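PDB 1UYN: NalP translocator from Neisseria meningitidis, which forms the outer-membrane translocator domain of an autotransporter, a beta-barrel whose hydrophilic pore serves to move the secreted protease passenger domain to the cell surface. Local coordinates for residues Thr12-Ser17 against Phe189-Ser194; Asp16-His21 against Arg239-Thr244; Ser93-Ser96 against Asn101-Thr104; Gly130-Ser135 against Asp182-Asp187. All coordinates share one frame; numbering follows the deposited sequence.

Interaction 1 (Thr12-Ser17 against Phe189-Ser194)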
loop_
_atom_site.group_PDB
_atom_site.type_symbol
_atom_site.label_atom_id
_atom_site.label_comp_id
_atom_site.label_asym_id
_atom_site.label_seq_id
_atom_site.Cartn_x
_atom_site.Cartn_y
_atom_site.Cartn_z
ATOM N N THR A 12 17.897 -13.302 -6.118
ATOM C CA THR A 12 16.885 -12.336 -6.531
ATOM C C THR A 12 15.709 -12.368 -5.574
ATOM O O THR A 12 14.862 -11.453 -5.620
ATOM C CB THR A 12 16.317 -12.675 -7.903
ATOM O OG1 THR A 12 15.830 -14.023 -7.877
ATOM C CG2 THR A 12 17.363 -12.609 -9.005
ATOM N N VAL A 13 15.632 -13.422 -4.751
ATOM C CA VAL A 13 14.520 -13.588 -3.823
ATOM C C VAL A 13 14.482 -12.515 -2.744
ATOM O O VAL A 13 13.393 -12.061 -2.363
ATOM C CB VAL A 13 14.447 -15.009 -3.197
ATOM C CG1 VAL A 13 15.588 -15.268 -2.154
ATOM C CG2 VAL A 13 13.084 -15.223 -2.585
ATOM N N TYR A 14 15.629 -12.050 -2.294
ATOM C CA TYR A 14 15.608 -10.924 -1.393
ATOM C C TYR A 14 15.145 -9.620 -2.058
ATOM O O TYR A 14 14.355 -8.906 -1.479
ATOM C CB TYR A 14 16.939 -10.756 -0.723
ATOM C CG TYR A 14 17.271 -11.938 0.097
ATOM C CD1 TYR A 14 16.845 -12.023 1.381
ATOM C CD2 TYR A 14 18.013 -12.993 -0.427
ATOM C CE1 TYR A 14 17.127 -13.147 2.143
ATOM C CE2 TYR A 14 18.315 -14.110 0.334
ATOM C CZ TYR A 14 17.858 -14.175 1.607
ATOM O OH TYR A 14 18.119 -15.244 2.390
ATOM N N ALA A 15 15.639 -9.301 -3.254
ATOM C CA ALA A 15 15.194 -8.088 -3.969
ATOM C C ALA A 15 13.692 -8.095 -4.203
ATOM O O ALA A 15 13.034 -7.105 -4.000
ATOM C CB ALA A 15 15.898 -7.951 -5.321
ATOM N N ASP A 16 13.185 -9.238 -4.636
ATOM C CA ASP A 16 11.810 -9.419 -5.027
ATOM C C ASP A 16 10.833 -9.342 -3.882
ATOM O O ASP A 16 9.741 -8.793 -4.036
ATOM C CB ASP A 16 11.671 -10.800 -5.683
ATOM C CG ASP A 16 12.316 -10.863 -7.053
ATOM O OD1 ASP A 16 12.683 -9.799 -7.573
ATOM O OD2 ASP A 16 12.518 -11.923 -7.693
ATOM N N SER A 17 11.179 -9.948 -2.757
ATOM C CA SER A 17 10.326 -9.885 -1.560
ATOM C C SER A 17 10.279 -8.469 -1.030
ATOM O O SER A 17 9.199 -7.923 -0.787
ATOM C CB SER A 17 10.791 -10.830 -0.482
ATOM O OG SER A 17 12.190 -10.744 -0.287
ATOM N N PHE A 189 22.369 -8.828 6.078
ATOM C CA PHE A 189 21.933 -10.106 6.594
ATOM C C PHE A 189 22.857 -11.190 6.086
ATOM O O PHE A 189 23.711 -10.962 5.237
ATOM C CB PHE A 189 20.512 -10.409 6.144
ATOM C CG PHE A 189 20.382 -10.593 4.662
ATOM C CD1 PHE A 189 20.350 -9.495 3.820
ATOM C CD2 PHE A 189 20.331 -11.857 4.112
ATOM C CE1 PHE A 189 20.254 -9.656 2.464
ATOM C CE2 PHE A 189 20.239 -12.024 2.763
ATOM C CZ PHE A 189 20.202 -10.910 1.928
ATOM N N ALA A 190 22.660 -12.384 6.628
ATOM C CA ALA A 190 23.384 -13.578 6.194
ATOM C C ALA A 190 22.473 -14.771 6.432
ATOM O O ALA A 190 21.732 -14.808 7.410
ATOM C CB ALA A 190 24.710 -13.723 6.929
ATOM N N GLU A 191 22.521 -15.725 5.514
ATOM C CA GLU A 191 21.760 -16.971 5.618
ATOM C C GLU A 191 22.470 -17.984 6.502
ATOM O O GLU A 191 23.629 -18.151 6.358
ATOM C CB GLU A 191 21.580 -17.559 4.218
ATOM C CG GLU A 191 20.835 -16.623 3.274
ATOM C CD GLU A 191 20.647 -17.209 1.889
ATOM O OE1 GLU A 191 21.619 -17.745 1.308
ATOM O OE2 GLU A 191 19.516 -17.141 1.382
ATOM N N LYS A 192 21.766 -18.626 7.432
ATOM C CA LYS A 192 22.278 -19.835 8.110
ATOM C C LYS A 192 21.808 -21.071 7.376
ATOM O O LYS A 192 20.966 -20.987 6.477
ATOM C CB LYS A 192 21.870 -19.932 9.593
ATOM C CG LYS A 192 20.517 -19.293 9.970
ATOM C CD LYS A 192 19.843 -20.013 11.191
ATOM C CE LYS A 192 18.509 -19.282 11.658
ATOM N NZ LYS A 192 17.274 -19.621 10.854
ATOM N N GLY A 193 22.393 -22.215 7.742
ATOM C CA GLY A 193 21.867 -23.510 7.370
ATOM C C GLY A 193 22.363 -24.109 6.083
ATOM O O GLY A 193 22.030 -25.243 5.803
ATOM N N SER A 194 23.156 -23.394 5.300
ATOM C CA SER A 194 23.664 -23.942 4.032
ATOM C C SER A 194 25.127 -23.624 3.781
ATOM O O SER A 194 25.624 -22.578 4.188
ATOM C CB SER A 194 22.850 -23.416 2.854
ATOM O OG SER A 194 23.270 -23.998 1.634
#

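Interaction 2 (Asp16-His21 against Arg239-Thr244)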
loop_
_atom_site.group_PDB
_atom_site.type_symbol
_atom_site.label_atom_id
_atom_site.label_comp_id
_atom_site.label_asym_id
_atom_site.label_seq_id
_atom_site.Cartn_x
_atom_site.Cartn_y
_atom_site.Cartn_z
ATOM N N ASP A 16 13.185 -9.238 -4.636
ATOM C CA ASP A 16 11.810 -9.419 -5.027
ATOM C C ASP A 16 10.833 -9.342 -3.882
ATOM O O ASP A 16 9.741 -8.793 -4.036
ATOM C CB ASP A 16 11.671 -10.800 -5.683
ATOM C CG ASP A 16 12.316 -10.863 -7.053
ATOM O OD1 ASP A 16 12.683 -9.799 -7.573
ATOM O OD2 ASP A 16 12.518 -11.923 -7.693
ATOM N N SER A 17 11.179 -9.948 -2.757
ATOM C CA SER A 17 10.326 -9.885 -1.560
ATOM C C SER A 17 10.279 -8.469 -1.030
ATOM O O SER A 17 9.199 -7.923 -0.787
ATOM C CB SER A 17 10.791 -10.830 -0.482
ATOM O OG SER A 17 12.190 -10.744 -0.287
ATOM N N THR A 18 11.433 -7.820 -0.918
ATOM C CA THR A 18 11.429 -6.400 -0.550
ATOM C C THR A 18 10.564 -5.572 -1.485
ATOM O O THR A 18 9.740 -4.792 -1.036
ATOM C CB THR A 18 12.818 -5.820 -0.550
ATOM O OG1 THR A 18 13.657 -6.588 0.314
ATOM C CG2 THR A 18 12.785 -4.439 0.064
ATOM N N ALA A 19 10.761 -5.739 -2.780
ATOM C CA ALA A 19 9.913 -5.080 -3.792
ATOM C C ALA A 19 8.409 -5.348 -3.568
ATOM O O ALA A 19 7.587 -4.429 -3.689
ATOM C CB ALA A 19 10.303 -5.562 -5.179
ATOM N N ALA A 20 8.063 -6.610 -3.277
ATOM C CA ALA A 20 6.672 -6.994 -3.016
ATOM C C ALA A 20 6.094 -6.283 -1.804
ATOM O O ALA A 20 4.932 -5.930 -1.805
ATOM C CB ALA A 20 6.551 -8.498 -2.834
ATOM N N HIS A 21 6.921 -6.062 -0.786
ATOM C CA HIS A 21 6.501 -5.348 0.417
ATOM C C HIS A 21 6.249 -3.849 0.148
ATOM O O HIS A 21 5.187 -3.319 0.504
ATOM C CB HIS A 21 7.527 -5.490 1.540
ATOM C CG HIS A 21 7.223 -4.634 2.721
ATOM N ND1 HIS A 21 6.136 -4.850 3.531
ATOM C CD2 HIS A 21 7.815 -3.516 3.187
ATOM C CE1 HIS A 21 6.099 -3.930 4.475
ATOM N NE2 HIS A 21 7.108 -3.105 4.290
ATOM N N ARG A 239 13.995 1.596 -9.043
ATOM C CA ARG A 239 13.555 0.911 -7.845
ATOM C C ARG A 239 14.232 -0.419 -7.889
ATOM O O ARG A 239 13.664 -1.398 -8.312
ATOM C CB ARG A 239 12.049 0.760 -7.801
ATOM C CG ARG A 239 11.537 0.290 -6.455
ATOM C CD ARG A 239 10.086 -0.090 -6.450
ATOM N NE ARG A 239 9.151 1.049 -6.506
ATOM C CZ ARG A 239 8.788 1.804 -5.452
ATOM N NH1 ARG A 239 9.310 1.593 -4.236
ATOM N NH2 ARG A 239 7.919 2.781 -5.624
ATOM N N ASP A 240 15.490 -0.407 -7.477
ATOM C CA ASP A 240 16.341 -1.589 -7.404
ATOM C C ASP A 240 16.527 -1.966 -5.939
ATOM O O ASP A 240 17.051 -1.156 -5.139
ATOM C CB ASP A 240 17.703 -1.228 -7.995
ATOM C CG ASP A 240 18.441 -2.405 -8.591
ATOM O OD1 ASP A 240 18.127 -3.588 -8.275
ATOM O OD2 ASP A 240 19.397 -2.178 -9.389
ATOM N N TYR A 241 16.089 -3.167 -5.594
ATOM C CA TYR A 241 16.317 -3.699 -4.273
ATOM C C TYR A 241 17.262 -4.883 -4.310
ATOM O O TYR A 241 17.344 -5.643 -3.370
ATOM C CB TYR A 241 14.996 -4.050 -3.632
ATOM C CG TYR A 241 14.096 -2.854 -3.428
ATOM C CD1 TYR A 241 14.622 -1.616 -3.041
ATOM C CD2 TYR A 241 12.723 -2.973 -3.594
ATOM C CE1 TYR A 241 13.816 -0.509 -2.870
ATOM C CE2 TYR A 241 11.870 -1.868 -3.413
ATOM C CZ TYR A 241 12.432 -0.625 -3.058
ATOM O OH TYR A 241 11.632 0.479 -2.878
ATOM N N THR A 242 18.023 -5.004 -5.377
ATOM C CA THR A 242 19.053 -6.015 -5.461
ATOM C C THR A 242 20.200 -5.654 -4.537
ATOM O O THR A 242 20.795 -4.594 -4.677
ATOM C CB THR A 242 19.526 -6.148 -6.901
ATOM O OG1 THR A 242 18.469 -6.749 -7.668
ATOM C CG2 THR A 242 20.662 -7.114 -7.008
ATOM N N VAL A 243 20.484 -6.535 -3.580
ATOM C CA VAL A 243 21.545 -6.301 -2.614
ATOM C C VAL A 243 22.868 -6.811 -3.141
ATOM O O VAL A 243 22.920 -7.839 -3.803
ATOM C CB VAL A 243 21.255 -6.941 -1.225
ATOM C CG1 VAL A 243 19.895 -6.536 -0.725
ATOM C CG2 VAL A 243 21.348 -8.407 -1.271
ATOM N N THR A 244 23.904 -6.022 -2.873
ATOM C CA THR A 244 25.305 -6.405 -3.006
ATOM C C THR A 244 25.662 -7.369 -1.894
ATOM O O THR A 244 25.502 -7.029 -0.729
ATOM C CB THR A 244 26.186 -5.175 -2.770
ATOM O OG1 THR A 244 25.909 -4.188 -3.753
ATOM C CG2 THR A 244 27.680 -5.523 -2.917
HETATM O O HOH W 1 16.158 -7.011 -0.754
#

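Interaction 3 (Ser93-Ser96 against Asn101-Thr104)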
loop_
_atom_site.group_PDB
_atom_site.type_symbol
_atom_site.label_atom_id
_atom_site.label_comp_id
_atom_site.label_asym_id
_atom_site.label_seq_id
_atom_site.Cartn_x
_atom_site.Cartn_y
_atom_site.Cartn_z
ATOM N N SER A 93 2.692 -10.840 4.674
ATOM C CA SER A 93 2.627 -11.036 3.244
ATOM C C SER A 93 3.577 -12.165 2.867
ATOM O O SER A 93 4.431 -12.527 3.666
ATOM C CB SER A 93 2.978 -9.734 2.535
ATOM O OG SER A 93 4.369 -9.682 2.313
ATOM N N THR A 94 3.400 -12.765 1.694
ATOM C CA THR A 94 4.382 -13.740 1.207
ATOM C C THR A 94 4.798 -13.472 -0.225
ATOM O O THR A 94 4.186 -12.687 -0.914
ATOM C CB THR A 94 3.878 -15.153 1.336
ATOM O OG1 THR A 94 2.679 -15.299 0.579
ATOM C CG2 THR A 94 3.501 -15.433 2.761
ATOM N N TRP A 95 5.878 -14.110 -0.635
ATOM C CA TRP A 95 6.376 -14.003 -1.983
ATOM C C TRP A 95 7.037 -15.368 -2.398
ATOM O O TRP A 95 7.875 -15.921 -1.706
ATOM C CB TRP A 95 7.348 -12.832 -2.081
ATOM C CG TRP A 95 8.158 -12.914 -3.340
ATOM C CD1 TRP A 95 9.366 -13.515 -3.482
ATOM C CD2 TRP A 95 7.769 -12.473 -4.649
ATOM N NE1 TRP A 95 9.772 -13.440 -4.788
ATOM C CE2 TRP A 95 8.816 -12.799 -5.527
ATOM C CE3 TRP A 95 6.640 -11.818 -5.164
ATOM C CZ2 TRP A 95 8.775 -12.517 -6.894
ATOM C CZ3 TRP A 95 6.599 -11.526 -6.536
ATOM C CH2 TRP A 95 7.658 -11.886 -7.381
ATOM N N SER A 96 6.640 -15.875 -3.556
ATOM C CA SER A 96 7.096 -17.167 -4.064
ATOM C C SER A 96 7.807 -17.006 -5.381
ATOM O O SER A 96 7.507 -16.106 -6.120
ATOM C CB SER A 96 5.905 -18.093 -4.301
ATOM O OG SER A 96 5.783 -18.946 -3.211
ATOM N N ASN A 101 10.890 -19.097 -1.256
ATOM C CA ASN A 101 9.830 -18.217 -0.877
ATOM C C ASN A 101 10.152 -17.437 0.389
ATOM O O ASN A 101 11.171 -17.667 0.997
ATOM C CB ASN A 101 8.540 -18.997 -0.783
ATOM C CG ASN A 101 8.590 -20.032 0.243
ATOM O OD1 ASN A 101 8.200 -21.164 -0.011
ATOM N ND2 ASN A 101 9.066 -19.674 1.429
ATOM N N ALA A 102 9.277 -16.504 0.744
ATOM C CA ALA A 102 9.593 -15.432 1.659
ATOM C C ALA A 102 8.364 -15.019 2.402
ATOM O O ALA A 102 7.340 -14.853 1.803
ATOM C CB ALA A 102 10.096 -14.272 0.890
ATOM N N LYS A 103 8.447 -14.820 3.696
ATOM C CA LYS A 103 7.348 -14.181 4.391
ATOM C C LYS A 103 7.830 -12.892 5.069
ATOM O O LYS A 103 8.838 -12.879 5.783
ATOM C CB LYS A 103 6.660 -15.154 5.365
ATOM C CG LYS A 103 7.224 -15.180 6.797
ATOM C CD LYS A 103 6.522 -16.223 7.746
ATOM C CE LYS A 103 6.753 -15.942 9.301
ATOM N NZ LYS A 103 8.161 -16.030 9.797
ATOM N N THR A 104 7.076 -11.816 4.813
ATOM C CA THR A 104 7.275 -10.491 5.352
ATOM C C THR A 104 6.266 -10.194 6.455
ATOM O O THR A 104 5.037 -10.228 6.239
ATOM C CB THR A 104 7.055 -9.430 4.240
ATOM O OG1 THR A 104 7.879 -9.692 3.083
ATOM C CG2 THR A 104 7.507 -8.049 4.707
#

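Interaction 4 (Gly130-Ser135 against Asp182-Asp187)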
loop_
_atom_site.group_PDB
_atom_site.type_symbol
_atom_site.label_atom_id
_atom_site.label_comp_id
_atom_site.label_asym_id
_atom_site.label_seq_id
_atom_site.Cartn_x
_atom_site.Cartn_y
_atom_site.Cartn_z
ATOM N N GLY A 130 7.347 2.379 8.521
ATOM C CA GLY A 130 7.211 1.016 8.945
ATOM C C GLY A 130 8.512 0.257 8.974
ATOM O O GLY A 130 9.505 0.632 8.357
ATOM N N ARG A 131 8.466 -0.836 9.703
ATOM C CA ARG A 131 9.538 -1.764 9.783
ATOM C C ARG A 131 9.080 -3.044 9.134
ATOM O O ARG A 131 7.904 -3.328 9.071
ATOM C CB ARG A 131 9.879 -2.006 11.234
ATOM C CG ARG A 131 10.234 -0.756 11.997
ATOM C CD ARG A 131 11.684 -0.354 11.816
ATOM N NE ARG A 131 12.460 -0.837 12.952
ATOM C CZ ARG A 131 13.558 -1.573 12.843
ATOM N NH1 ARG A 131 14.061 -1.916 11.642
ATOM N NH2 ARG A 131 14.163 -1.983 13.952
ATOM N N TYR A 132 10.020 -3.803 8.600
ATOM C CA TYR A 132 9.662 -5.075 8.006
ATOM C C TYR A 132 10.695 -6.141 8.322
ATOM O O TYR A 132 11.832 -5.840 8.621
ATOM C CB TYR A 132 9.359 -4.932 6.498
ATOM C CG TYR A 132 10.540 -4.661 5.618
ATOM C CD1 TYR A 132 11.312 -5.690 5.137
ATOM C CD2 TYR A 132 10.872 -3.370 5.246
ATOM C CE1 TYR A 132 12.382 -5.459 4.335
ATOM C CE2 TYR A 132 11.962 -3.125 4.447
ATOM C CZ TYR A 132 12.717 -4.183 3.985
ATOM O OH TYR A 132 13.823 -3.967 3.165
ATOM N N LYS A 133 10.248 -7.378 8.324
ATOM C CA LYS A 133 11.122 -8.511 8.476
ATOM C C LYS A 133 10.793 -9.510 7.380
ATOM O O LYS A 133 9.675 -9.945 7.270
ATOM C CB LYS A 133 10.942 -9.163 9.853
ATOM C CG LYS A 133 12.041 -10.195 10.149
ATOM C CD LYS A 133 12.061 -10.680 11.615
ATOM C CE LYS A 133 11.633 -12.182 11.745
ATOM N NZ LYS A 133 12.704 -13.076 12.356
ATOM N N ASN A 134 11.787 -9.873 6.589
ATOM C CA ASN A 134 11.629 -10.865 5.525
ATOM C C ASN A 134 12.330 -12.126 5.960
ATOM O O ASN A 134 13.512 -12.109 6.306
ATOM C CB ASN A 134 12.282 -10.364 4.212
ATOM C CG ASN A 134 11.521 -9.216 3.571
ATOM O OD1 ASN A 134 10.392 -8.892 3.962
ATOM N ND2 ASN A 134 12.150 -8.569 2.609
ATOM N N SER A 135 11.588 -13.220 5.970
ATOM C CA SER A 135 12.155 -14.540 6.204
ATOM C C SER A 135 12.181 -15.250 4.886
ATOM O O SER A 135 11.189 -15.358 4.251
ATOM C CB SER A 135 11.307 -15.310 7.165
ATOM O OG SER A 135 11.571 -14.821 8.438
ATOM N N ASP A 182 9.321 6.859 -1.726
ATOM C CA ASP A 182 9.577 5.709 -0.867
ATOM C C ASP A 182 11.025 5.653 -0.577
ATOM O O ASP A 182 11.821 5.516 -1.496
ATOM C CB ASP A 182 9.253 4.399 -1.575
ATOM C CG ASP A 182 7.819 4.257 -1.910
ATOM O OD1 ASP A 182 6.975 4.968 -1.311
ATOM O OD2 ASP A 182 7.460 3.450 -2.788
ATOM N N LEU A 183 11.370 5.711 0.695
ATOM C CA LEU A 183 12.749 5.559 1.145
ATOM C C LEU A 183 12.855 4.231 1.873
ATOM O O LEU A 183 12.241 4.035 2.902
ATOM C CB LEU A 183 13.094 6.687 2.096
ATOM C CG LEU A 183 14.533 6.822 2.560
ATOM C CD1 LEU A 183 15.536 6.913 1.383
ATOM C CD2 LEU A 183 14.625 8.038 3.403
ATOM N N LEU A 184 13.652 3.313 1.348
ATOM C CA LEU A 184 13.787 1.990 1.950
ATOM C C LEU A 184 15.209 1.910 2.448
ATOM O O LEU A 184 16.114 2.100 1.673
ATOM C CB LEU A 184 13.542 0.897 0.917
ATOM C CG LEU A 184 13.643 -0.511 1.537
ATOM C CD1 LEU A 184 12.334 -1.242 1.433
ATOM C CD2 LEU A 184 14.722 -1.306 0.858
ATOM N N LYS A 185 15.401 1.681 3.737
ATOM C CA LYS A 185 16.716 1.319 4.248
ATOM C C LYS A 185 16.596 -0.157 4.681
ATOM O O LYS A 185 15.735 -0.502 5.499
ATOM C CB LYS A 185 17.136 2.237 5.407
ATOM C CG LYS A 185 16.918 3.798 5.215
ATOM C CD LYS A 185 18.249 4.613 5.250
ATOM C CE LYS A 185 18.247 5.972 6.065
ATOM N NZ LYS A 185 17.110 6.107 7.039
ATOM N N GLN A 186 17.377 -1.045 4.094
ATOM C CA GLN A 186 17.389 -2.443 4.500
ATOM C C GLN A 186 18.758 -2.823 5.068
ATOM O O GLN A 186 19.769 -2.537 4.435
ATOM C CB GLN A 186 17.080 -3.324 3.305
ATOM C CG GLN A 186 16.936 -4.805 3.611
ATOM C CD GLN A 186 16.406 -5.590 2.401
ATOM O OE1 GLN A 186 15.178 -5.549 2.087
ATOM N NE2 GLN A 186 17.330 -6.279 1.694
ATOM N N ASP A 187 18.765 -3.482 6.232
ATOM C CA ASP A 187 19.977 -4.000 6.866
ATOM C C ASP A 187 20.674 -5.124 6.121
ATOM O O ASP A 187 20.114 -5.845 5.306
ATOM C CB ASP A 187 19.681 -4.551 8.271
ATOM C CG ASP A 187 19.104 -3.503 9.233
ATOM O OD1 ASP A 187 19.005 -2.319 8.817
ATOM O OD2 ASP A 187 18.733 -3.788 10.415
#

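Interaction 1 (Thr12-Ser17 against Phe189-Ser194)
Near the start of helix 12-34, one side chain, Tyr14, meets both Phe189 and Glu191 at the end of strand 172-192. Val13, which comes first, faces another part of the barrel wall and rests on Ile136 and Arg138 of strand 121-139. At Tyr14, with CG anti to the carbonyl carbon (chi1 -62°), the ring is carried toward strand 172-192. Phe189 CE2 lies over one face of this ring, displaced toward the rim, 3.4 Å from Tyr14 CE1. The two rings make an oblique pair, their planes inclined by 36° and their centroids 4.3 Å apart. At the edge of the Tyr14 ring, in its plane, the hydroxyl OH donates to Glu191 OE2 at 2.6 Å and meets the carboxylate on its anti side. One turn beyond Val13, Ser17 N bonds to Val13 O, and the Ser17 side chain lies against Asn134. Glu191 OE2 also forms a salt bridge with Arg138 NE, so a phenol and a guanidinium share one buried carboxylate oxygen. Two such donors would probably favour the ionised carboxylate, and they link the start of the helix to two different strands of the wall.

Interaction 2 (Asp16-His21 against Arg239-Thr244)
Inside the pore of the autotransporter barrel, Thr18 and Ala19 of the pore-filling helix 12-34 pack against Tyr241, which belongs to the loop between strands 224-235 and 265-278. Thr18 CG2 stands over a face of the Tyr241 ring in a CH-pi contact, 4.3 Å from the centroid and 25° off the ring normal. Ala19 meets the same ring from another direction: its CA lies at the edge, in the ring plane, and Ala19 CB comes to 3.9 Å from Tyr241 CD2. The two branches of Thr18 do different work. CG2, anti to the backbone N, takes the apolar contact, while OG1 receives a hydrogen bond from a water at 2.8 Å that also donates, at 3.2 Å, to Tyr241 O. The Thr18 hydroxyl also lies within bonding distance of Gln186 OE1 and Tyr14 O, two acceptors for its single proton.

Within the loop, Arg239 NH1 donates to Tyr241 OH at 2.9 Å, with the oxygen close to the guanidinium plane. Next to the tyrosine, Asp240 OD1 accepts from Thr242 N, an Asx turn. Arg239 is held in turn by salt bridges to Asp235 and Asp182. The loop thus lies between the helix and the inner wall: Tyr241 also touches Leu184 of strand 172-192, Glu205 of strand 199-219 and Ala22 one turn further along helix 12-34.

Interaction 3 (Ser93-Ser96 against Asn101-Thr104)
Trp95 and Ala102 sit opposite each other on two adjacent antiparallel strands, and their side chains leave the same face of the sheet. Ala102 CB meets the indole at its edge, near its plane, and the approach of Trp95 CB to Ala102 CB is 4.3 Å. With CG anti to the backbone N (chi1 165°), the indole swings away from its cross-strand partner; it lies beside Asp16 of helix 12-34, and its NE1 is hydrogen-bonded to Glu97 OE2. On the same face Ser93 OG is turned across toward Thr104 and comes to 3.3 Å from Thr104 CB. The hydroxyl of Thr104 has its polar partner elsewhere, in Asn134 OD1 of strand 121-139.

These residues belong to the hairpin of strands 82-97 and 100-117, adjacent members of the closed twelve-stranded barrel. Trp95 with Ala102, and Ser93 with Thr104, are hydrogen-bonded pairs: Trp95 N donates to Ala102 O at 2.9 Å, the return bond from Ala102 N to Trp95 O is weak, and Ser93 and Thr104 exchange bonds both ways. This face is turned to the interior, where Ser93 touches Met24, Ala102 touches Ser17 and Thr104 touches His21 of the helix.

The other face carries the non-hydrogen-bonded pairs. Thr94 CG2 passes Lys103 CB obliquely at 4.1 Å, and the lysine chain then runs away from the neighbouring strand. Ser96 OG approaches Asn101 CB at 3.7 Å, while the asparagine amide is directed elsewhere.

Interaction 4 (Gly130-Ser135 against Asp182-Asp187)
Tyr132 projects from strand 121-139 so that its hydroxyl end overlaps Leu184 and Gln186 of strand 172-192. With CG between the backbone N and the carbonyl carbon (chi1 71°), the ring reaches over to that strand. Tyr132 OH points at Gln186 OE1, which lies at the edge of the ring and in its plane; ring and amide planes are turned 72° apart. This pair is hydrogen-bonded, but the modelled separation of Tyr132 OH and Gln186 OE1, 2.3 Å, is implausibly short, so the exact length is doubtful. The glutamine reaches the hydroxyl as an extended chain, crossing the tyrosine at about a right angle. Leu184 supplies the apolar side of the contact: its CD1 lies 3.6 Å from Tyr132 CE2, approaching the ring obliquely.

Segments 130-135 and 182-186 run at 46° to each other, and their strands are not neighbours in the barrel sheet, since strand 145-163, whose Val150 touches Gln186, runs between them. From helix 12-34, Thr18 shares the amide oxygen of Gln186 and touches Tyr132, Asn134 and Leu184, the ring of His21 meets that of Tyr132, and Val243 of the loop 239-244 adjoins Gln186.

In the fold
Helix 12-34 connects the four contacts. Interactions 1 and 2 start from it, with about 11 Å between their centres, and share Asp16 and Ser17, while Ala15 CB packs 3.4 Å from Tyr241 O. Interaction 3 meets the same helix through Ser17 CB and Ala102 CB, 3.8 Å apart. Two polar links join interactions 2 and 4: Thr18 OG1 to Gln186 OE1 at 2.6 Å and the salt bridge from Arg239 NH2 to Asp182 OD2 at 2.9 Å. Lys103 O accepts from Ser135 N between interactions 3 and 4. The detergent is bound by other residues, Val72 and Leu88 among them; the Ser93 side chain lies about 9 Å from it, so interaction 3 takes no part in that pocket.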